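Local coordinates for protein transcriptional regulator, MarR family (Neisseria meningitidis serogroup B, PDB 3G3Z) that probably binds DNA as a dimeric transcription factor of the MarR family, through a winged helix-turn-helix domain in each subunit, at the interface of chains A and B. Sequence-based numbering; all coordinates share one arbitrary frame. Chains: chain A/B, Transcriptional regulator, MarR family.

Contacts 1 and 2 lie in one two-fold symmetric interface, the centres of their C-alpha atoms about 30 Å apart. Both use the C-terminal helix of one subunit and the N-terminal helix of the other, with the chains exchanged: contact 1 sets the end of helix 119-142 of chain A and the residues just after it against helices 5-26 and 93-114 of chain B, and contact 2 sets helix 119-143 of chain B against helix 5-25 of chain A. Residue 140 appears in both, once from each copy. Each contact has a twin, and together they join the subunits by packing terminal helices of each against the other, as expected of MarR dimers.

Contact 1: the interface of chains A and B. Residues chain A 140, 143-144; chain B 26, 109, 112.
A:Ile140 and A:Lys144 of the C-terminal segment pack around the side chain of B:Gln26, which loses 68 Å² of surface here. This is the tight part of the contact. The B:Gln26 chain bends at its second torsion (chi2 -104°), bringing the amide over the last turn of the opposing helix. There the methyl branch CG2 of A:Ile140 lies 3.8 Å from the amide carbon CD of B:Gln26. A:Lys144 crosses the glutamine at about a right angle, its extended aliphatic stem running past the amide with CG of A:Lys144 3.6 Å from NE2 of B:Gln26. A long, flexible amide suits this place because it can pack against the aliphatic groups and, if turned over, could offer an N-H to the helix end. As modelled, OE1 of B:Gln26 is 3.1 Å from the carbonyl O of A:Ile140, a meeting of two acceptors. The amide may be turned over, which would offer NE2 as donor, but that bond remains doubtful.

On its other branch A:Ile140 touches the CE1–CZ side of the B:Phe109 ring, with CG1 of A:Ile140 3.9 Å from CE1. This is a more marginal contact, hiding only 5 Å² of B:Phe109. Looser still, A:Asn143 and B:Lys112 point tip to tip, with ND2 of A:Asn143 4.1 Å from NZ of B:Lys112; two donors make no bond. The site anchors the C-terminal end of one subunit on the other, supporting the dimer.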
loop_
_atom_site.group_PDB
_atom_site.type_symbol
_atom_site.label_atom_id
_atom_site.label_comp_id
_atom_site.label_asym_id
_atom_site.label_seq_id
_atom_site.Cartn_x
_atom_site.Cartn_y
_atom_site.Cartn_z
ATOM N N ILE A 140 12.802 -6.541 -11.390
ATOM C CA ILE A 140 13.025 -7.369 -10.203
ATOM C C ILE A 140 13.280 -8.827 -10.612
ATOM O O ILE A 140 14.152 -9.495 -10.041
ATOM C CB ILE A 140 11.824 -7.291 -9.231
ATOM C CG1 ILE A 140 11.684 -5.882 -8.633
ATOM C CG2 ILE A 140 11.942 -8.337 -8.112
ATOM C CD1 ILE A 140 10.316 -5.616 -7.996
ATOM N N ASN A 143 16.776 -8.945 -12.065
ATOM C CA ASN A 143 17.789 -8.773 -11.021
ATOM C C ASN A 143 18.042 -10.025 -10.175
ATOM O O ASN A 143 18.978 -10.065 -9.381
ATOM C CB ASN A 143 17.451 -7.567 -10.139
ATOM C CG ASN A 143 17.466 -6.269 -10.912
ATOM O OD1 ASN A 143 17.747 -6.254 -12.111
ATOM N ND2 ASN A 143 17.154 -5.172 -10.239
ATOM N N LYS A 144 17.196 -11.037 -10.352
ATOM C CA LYS A 144 17.428 -12.347 -9.772
ATOM C C LYS A 144 18.295 -13.153 -10.724
ATOM O O LYS A 144 19.447 -13.445 -10.424
ATOM C CB LYS A 144 16.113 -13.083 -9.552
ATOM C CG LYS A 144 15.166 -12.424 -8.577
ATOM C CD LYS A 144 13.955 -13.305 -8.363
ATOM C CE LYS A 144 12.827 -12.532 -7.701
ATOM N NZ LYS A 144 11.582 -13.347 -7.677
ATOM N N GLN B 26 14.439 -7.471 -2.148
ATOM C CA GLN B 26 15.654 -7.754 -2.920
ATOM C C GLN B 26 16.871 -6.990 -2.369
ATOM O O GLN B 26 18.003 -7.427 -2.546
ATOM C CB GLN B 26 15.466 -7.419 -4.404
ATOM C CG GLN B 26 14.392 -8.232 -5.120
ATOM C CD GLN B 26 14.966 -9.309 -6.021
ATOM O OE1 GLN B 26 15.309 -9.051 -7.185
ATOM N NE2 GLN B 26 15.059 -10.531 -5.496
ATOM N N PHE B 109 17.391 1.148 -10.202
ATOM C CA PHE B 109 16.006 0.677 -10.341
ATOM C C PHE B 109 15.121 1.813 -10.831
ATOM O O PHE B 109 14.303 1.615 -11.717
ATOM C CB PHE B 109 15.494 0.130 -8.999
ATOM C CG PHE B 109 14.132 -0.543 -9.063
ATOM C CD1 PHE B 109 13.934 -1.715 -9.809
ATOM C CD2 PHE B 109 13.058 -0.035 -8.327
ATOM C CE1 PHE B 109 12.677 -2.349 -9.850
ATOM C CE2 PHE B 109 11.793 -0.664 -8.360
ATOM C CZ PHE B 109 11.610 -1.833 -9.123
ATOM N N LYS B 112 15.807 2.472 -14.774
ATOM C CA LYS B 112 15.179 1.450 -15.611
ATOM C C LYS B 112 13.672 1.638 -15.607
ATOM O O LYS B 112 13.027 1.593 -16.653
ATOM C CB LYS B 112 15.496 0.039 -15.115
ATOM C CG LYS B 112 16.958 -0.249 -14.895
ATOM C CD LYS B 112 17.182 -1.735 -14.701
ATOM C CE LYS B 112 18.279 -2.022 -13.680
ATOM N NZ LYS B 112 17.844 -1.712 -12.278
#

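Contact 2: the interface of chains A and B. Residues chain A 15, 19, 22; chain B 133, 136-137, 140.
A:Val19 projects between the side chains of B:Met136, B:Glu137 and B:Ile140, crossing the first two obliquely, its two methyls facing different neighbours. CG1 of A:Val19, anti to the backbone N (chi1 174°), points to the apolar side, where it lies 3.5 Å from the terminal methyl CE of B:Met136, a selenomethionine. The same methyl, CG1 of A:Val19, is 3.6 Å from CD1 of B:Ile140, the tip of that side chain. CG2 of A:Val19 instead lies against the carboxylate, 3.6 Å from CD of B:Glu137. A short branched residue suits this position because it can pack on both sides without keeping the helices apart.

B:Glu137 bends at its second torsion (chi2 -80°), which turns its carboxylate toward A:Val19 and A:Lys22. A:Lys22 meets it at about a right angle, its own chain bent at the third torsion (chi3 -81°). NZ of A:Lys22 donates to the syn lone pair of OE2 of B:Glu137 at 3.3 Å. The salt bridge runs from NZ of A:Lys22 to OE1 of B:Glu137, 3.2 Å, where the hydrogen bond is weak. This pairing would offset the charge of a carboxylate packed on a valine methyl. Farther along, CD2 of A:Leu15 rests 3.7 Å from CB of B:Ala133, whose small side chain lets the larger leucine come close to the helix.

In the fold, the site runs along one side of the N-terminal helix 5-25 of chain A, where the C-terminal helix 119-143 of chain B packs on it within the helical dimerisation region.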
loop_
_atom_site.group_PDB
_atom_site.type_symbol
_atom_site.label_atom_id
_atom_site.label_comp_id
_atom_site.label_asym_id
_atom_site.label_seq_id
_atom_site.Cartn_x
_atom_site.Cartn_y
_atom_site.Cartn_z
ATOM N N LEU A 15 0.867 6.109 0.311
ATOM C CA LEU A 15 -0.126 7.027 0.879
ATOM C C LEU A 15 -1.542 6.654 0.413
ATOM O O LEU A 15 -2.457 6.547 1.229
ATOM C CB LEU A 15 0.208 8.489 0.529
ATOM C CG LEU A 15 -0.774 9.613 0.900
ATOM C CD1 LEU A 15 -1.043 9.673 2.406
ATOM C CD2 LEU A 15 -0.249 10.961 0.404
ATOM N N VAL A 19 -4.575 5.406 2.764
ATOM C CA VAL A 19 -5.822 6.161 2.816
ATOM C C VAL A 19 -7.002 5.267 2.451
ATOM O O VAL A 19 -8.078 5.404 3.024
ATOM C CB VAL A 19 -5.757 7.453 1.935
ATOM C CG1 VAL A 19 -7.097 8.153 1.878
ATOM C CG2 VAL A 19 -4.709 8.424 2.503
ATOM N N LYS A 22 -7.595 3.318 5.479
ATOM C CA LYS A 22 -8.255 4.177 6.458
ATOM C C LYS A 22 -9.758 4.240 6.180
ATOM O O LYS A 22 -10.568 4.103 7.100
ATOM C CB LYS A 22 -7.640 5.570 6.428
ATOM C CG LYS A 22 -8.183 6.532 7.464
ATOM C CD LYS A 22 -7.588 7.921 7.252
ATOM C CE LYS A 22 -6.205 8.028 7.865
ATOM N NZ LYS A 22 -5.536 9.291 7.459
ATOM N N ALA B 133 -5.000 11.539 -3.329
ATOM C CA ALA B 133 -4.912 11.437 -1.877
ATOM C C ALA B 133 -5.756 12.517 -1.190
ATOM O O ALA B 133 -6.540 12.196 -0.301
ATOM C CB ALA B 133 -3.454 11.473 -1.407
HETATM N N MSE B 136 -9.603 11.924 -1.318
HETATM C CA MSE B 136 -9.909 10.788 -0.469
HETATM C C MSE B 136 -9.873 11.166 1.010
HETATM O O MSE B 136 -10.793 10.820 1.751
HETATM C CB MSE B 136 -8.954 9.622 -0.762
HETATM C CG MSE B 136 -9.151 8.952 -2.127
HETATM SE SE MSE B 136 -7.756 7.620 -2.565
HETATM C CE MSE B 136 -6.291 8.384 -1.563
ATOM N N GLU B 137 -8.822 11.878 1.432
ATOM C CA GLU B 137 -8.699 12.324 2.820
ATOM C C GLU B 137 -9.824 13.291 3.198
ATOM O O GLU B 137 -10.383 13.195 4.287
ATOM C CB GLU B 137 -7.338 12.982 3.081
ATOM C CG GLU B 137 -6.158 12.015 3.083
ATOM C CD GLU B 137 -6.003 11.246 4.388
ATOM O OE1 GLU B 137 -4.847 11.061 4.822
ATOM O OE2 GLU B 137 -7.018 10.825 4.989
ATOM N N ILE B 140 -13.102 11.438 3.546
ATOM C CA ILE B 140 -13.017 10.713 4.810
ATOM C C ILE B 140 -13.247 11.652 6.006
ATOM O O ILE B 140 -13.997 11.306 6.925
ATOM C CB ILE B 140 -11.671 9.944 4.938
ATOM C CG1 ILE B 140 -11.623 8.775 3.944
ATOM C CG2 ILE B 140 -11.458 9.427 6.357
ATOM C CD1 ILE B 140 -10.224 8.232 3.696
#